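PDB 5VTL: Tb427.07.360- putative uncharacterized metacyclic invariant surface protein from Trypanosoma brucei from Trypanosoma brucei, which is of unknown function but probably serves as an invariant surface protein of metacyclic trypanosomes, built as an extended bundle of helices. Local coordinates for residues A[9-12]-A[13-17]; A[107-110]-A[111-114]. All coordinates share one frame; numbering follows the deposited sequence.

How the interactions relate
Both interactions are short runs of about two helical turns, and they face each other across a helix-helix interface: interaction 1 lies near the start of the long helix 4-58, interaction 2 on the short helix 105-116. Their centres are about 11 Å apart, and side chains of the two meet directly. One polar link joins them, S14 OG to D109 OD1 at 2.5 Å, probably a hydrogen bond. Around it lie mainly apolar contacts: A10 CB lies 3.5 Å from Y111 CE2, and F13 CE2 lies 3.5 Å from I108 CD1. Five of the eight touching residues of interaction 1 are buried, whereas four of the eight in interaction 2 are exposed.

Interaction 1. Residues A[9-12]-A[13-17]; sequences AACL and FSEAL
The amide of E15 gives its N-H to C11 O at 2.9 Å, a nearly straight bond with an N-H...O angle of 173°. The same pair meets again through side chains. With SG anti to the backbone N (chi1 -178°), C11 sends its sulfur along the helix, where it lies alongside the E15 carboxylate, 3.6 Å from E15 CD. E15 CG packs on the backbone as well, 3.5 Å from C11 O. That sulfur is tied by a disulfide to C132, and E15 OE2 accepts a hydrogen bond from the backbone N of L134, so one turn of the helix holds the 132-134 region by a covalent and a polar link. The turn belongs to helix 4-58 of the extended helical bundle, and its i to i+4 ladder is complete here: S14 N to A10 O (2.9 Å), F13 N to A9 O (3.1 Å) and A16 N to L12 O (3.0 Å). On another side of the helix F13 holds its ring out, with L17 CD1 3.7 Å above one face, displaced toward the rim; the F13 side chain also meets I108, A147, L163 and M167 from three other helices.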
# COMPACT_ATOMS: atom_id res chain seq x y z
N ALA A 9 -0.78 -23.79 -9.75
CA ALA A 9 -1.38 -22.52 -10.16
C ALA A 9 -2.61 -22.19 -9.31
O ALA A 9 -2.77 -21.06 -8.82
CB ALA A 9 -1.77 -22.60 -11.61
N ALA A 10 -3.49 -23.16 -9.13
CA ALA A 10 -4.71 -22.95 -8.36
C ALA A 10 -4.40 -22.65 -6.90
O ALA A 10 -5.06 -21.83 -6.28
CB ALA A 10 -5.61 -24.17 -8.44
N CYS A 11 -3.41 -23.34 -6.35
CA CYS A 11 -3.06 -23.13 -4.96
C CYS A 11 -2.48 -21.72 -4.73
O CYS A 11 -2.86 -21.01 -3.80
CB CYS A 11 -2.09 -24.21 -4.47
SG CYS A 11 -1.72 -23.98 -2.72
N LEU A 12 -1.57 -21.30 -5.59
CA LEU A 12 -1.04 -19.94 -5.52
C LEU A 12 -2.16 -18.90 -5.54
O LEU A 12 -2.14 -17.94 -4.76
CB LEU A 12 -0.06 -19.70 -6.66
CG LEU A 12 0.82 -18.45 -6.57
CD1 LEU A 12 2.13 -18.68 -7.35
CD2 LEU A 12 0.11 -17.22 -7.14
N PHE A 13 -3.14 -19.12 -6.39
CA PHE A 13 -4.27 -18.19 -6.53
C PHE A 13 -5.14 -18.19 -5.25
O PHE A 13 -5.49 -17.13 -4.71
CB PHE A 13 -5.09 -18.60 -7.76
CG PHE A 13 -6.16 -17.63 -8.14
CD1 PHE A 13 -6.02 -16.27 -7.88
CD2 PHE A 13 -7.34 -18.08 -8.73
CE1 PHE A 13 -7.01 -15.38 -8.24
CE2 PHE A 13 -8.34 -17.18 -9.09
CZ PHE A 13 -8.17 -15.84 -8.84
N SER A 14 -5.47 -19.37 -4.74
CA SER A 14 -6.25 -19.47 -3.51
C SER A 14 -5.55 -18.80 -2.32
O SER A 14 -6.17 -18.02 -1.56
CB SER A 14 -6.53 -20.92 -3.19
OG SER A 14 -7.25 -21.02 -1.97
N GLU A 15 -4.27 -19.10 -2.13
CA GLU A 15 -3.56 -18.54 -0.99
C GLU A 15 -3.38 -17.02 -1.15
O GLU A 15 -3.38 -16.28 -0.19
CB GLU A 15 -2.22 -19.27 -0.79
CG GLU A 15 -2.46 -20.73 -0.38
CD GLU A 15 -1.20 -21.54 -0.13
OE1 GLU A 15 -0.13 -21.17 -0.65
OE2 GLU A 15 -1.31 -22.56 0.61
N ALA A 16 -3.25 -16.57 -2.39
CA ALA A 16 -3.24 -15.13 -2.66
C ALA A 16 -4.55 -14.47 -2.22
O ALA A 16 -4.53 -13.46 -1.52
CB ALA A 16 -2.98 -14.89 -4.17
N LEU A 17 -5.68 -15.04 -2.63
CA LEU A 17 -6.98 -14.45 -2.32
C LEU A 17 -7.22 -14.49 -0.82
O LEU A 17 -7.74 -13.53 -0.27
CB LEU A 17 -8.09 -15.20 -3.04
CG LEU A 17 -8.09 -15.09 -4.56
CD1 LEU A 17 -9.04 -16.14 -5.16
CD2 LEU A 17 -8.48 -13.68 -4.97

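Interaction 2. Residues A[107-110]-A[111-114]; sequences PIDD and YLKS
Y111 N bonds to P107 O at 3.1 Å, and L112 N to I108 O at 2.9 Å with an N-H...O angle of 159°. K113 N to D109 O and S114 N to D110 O continue the pattern. Side-chain meetings add to this backbone ladder. D109 and L112 cross at a slant, D109 OD1 lying 3.9 Å from L112 CD1, while L112 CG rests 3.5 Å from I108 O. Y111 sets its CB 3.4 Å from I108 O, and that oxygen lies at the edge of the ring, near its plane. S114 turns its OG back on the helix: chi1 of 86° places it between its own backbone N and carbonyl carbon, from where it donates to Y111 O at 2.6 Å, a side-chain bond to the carbonyl three residues earlier.

Further out, partners in other parts of the chain hold the polar ends of D109 and Y111. D109 OD1 is probably hydrogen-bonded to S14 OG of helix 4-58, and Y111 OH is hydrogen-bonded to Q1 O at the chain's start. The charges of D110 and K113 stay apart, D110 OD1 being 6.8 Å from K113 NZ. Such a stretch of helix, with I108, Y111 and L112 packing inward while D110, K113 and S114 stay exposed, is that of an amphipathic helix packed against helix 4-58 at one end of an elongated helical bundle.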
# COMPACT_ATOMS: atom_id res chain seq x y z
N PRO A 107 -14.94 -21.02 -5.73
CA PRO A 107 -14.66 -21.89 -6.90
C PRO A 107 -13.23 -22.49 -6.94
O PRO A 107 -13.06 -23.64 -7.36
CB PRO A 107 -14.90 -20.96 -8.09
CG PRO A 107 -15.70 -19.79 -7.54
CD PRO A 107 -15.25 -19.63 -6.14
N ILE A 108 -12.23 -21.74 -6.51
CA ILE A 108 -10.85 -22.21 -6.54
C ILE A 108 -10.68 -23.30 -5.49
O ILE A 108 -10.10 -24.36 -5.73
CB ILE A 108 -9.84 -21.08 -6.26
CG1 ILE A 108 -10.18 -19.85 -7.10
CG2 ILE A 108 -8.40 -21.56 -6.51
CD1 ILE A 108 -10.26 -20.09 -8.54
N ASP A 109 -11.22 -23.05 -4.31
CA ASP A 109 -11.09 -24.04 -3.25
C ASP A 109 -11.91 -25.32 -3.53
O ASP A 109 -11.50 -26.41 -3.13
CB ASP A 109 -11.48 -23.41 -1.92
CG ASP A 109 -10.48 -22.39 -1.45
OD1 ASP A 109 -9.30 -22.42 -1.90
OD2 ASP A 109 -10.88 -21.54 -0.62
N ASP A 110 -13.03 -25.20 -4.24
CA ASP A 110 -13.77 -26.38 -4.68
C ASP A 110 -12.88 -27.21 -5.62
O ASP A 110 -12.79 -28.42 -5.49
CB ASP A 110 -15.06 -26.00 -5.43
CG ASP A 110 -16.23 -25.71 -4.49
OD1 ASP A 110 -16.09 -25.83 -3.23
OD2 ASP A 110 -17.31 -25.38 -5.02
N TYR A 111 -12.24 -26.53 -6.57
CA TYR A 111 -11.33 -27.21 -7.50
C TYR A 111 -10.25 -27.94 -6.72
O TYR A 111 -9.96 -29.11 -6.99
CB TYR A 111 -10.71 -26.23 -8.51
CG TYR A 111 -9.52 -26.84 -9.23
CD1 TYR A 111 -9.71 -27.71 -10.27
CD2 TYR A 111 -8.22 -26.58 -8.82
CE1 TYR A 111 -8.64 -28.28 -10.93
CE2 TYR A 111 -7.13 -27.16 -9.47
CZ TYR A 111 -7.35 -28.01 -10.52
OH TYR A 111 -6.28 -28.59 -11.17
N LEU A 112 -9.65 -27.27 -5.75
CA LEU A 112 -8.57 -27.89 -4.99
C LEU A 112 -9.07 -29.12 -4.22
O LEU A 112 -8.41 -30.17 -4.23
CB LEU A 112 -7.91 -26.89 -4.04
CG LEU A 112 -7.04 -25.82 -4.72
CD1 LEU A 112 -6.70 -24.71 -3.73
CD2 LEU A 112 -5.79 -26.41 -5.35
N LYS A 113 -10.25 -29.03 -3.60
CA LYS A 113 -10.80 -30.17 -2.90
C LYS A 113 -11.07 -31.32 -3.87
O LYS A 113 -10.84 -32.49 -3.55
CB LYS A 113 -12.09 -29.79 -2.16
CG LYS A 113 -12.82 -30.95 -1.51
CD LYS A 113 -13.95 -30.45 -0.60
CE LYS A 113 -14.45 -31.54 0.36
NZ LYS A 113 -15.87 -31.25 0.85
N SER A 114 -11.53 -30.97 -5.06
CA SER A 114 -11.82 -31.95 -6.11
C SER A 114 -10.60 -32.76 -6.52
O SER A 114 -10.74 -33.88 -6.95
CB SER A 114 -12.43 -31.29 -7.37
OG SER A 114 -11.41 -30.81 -8.27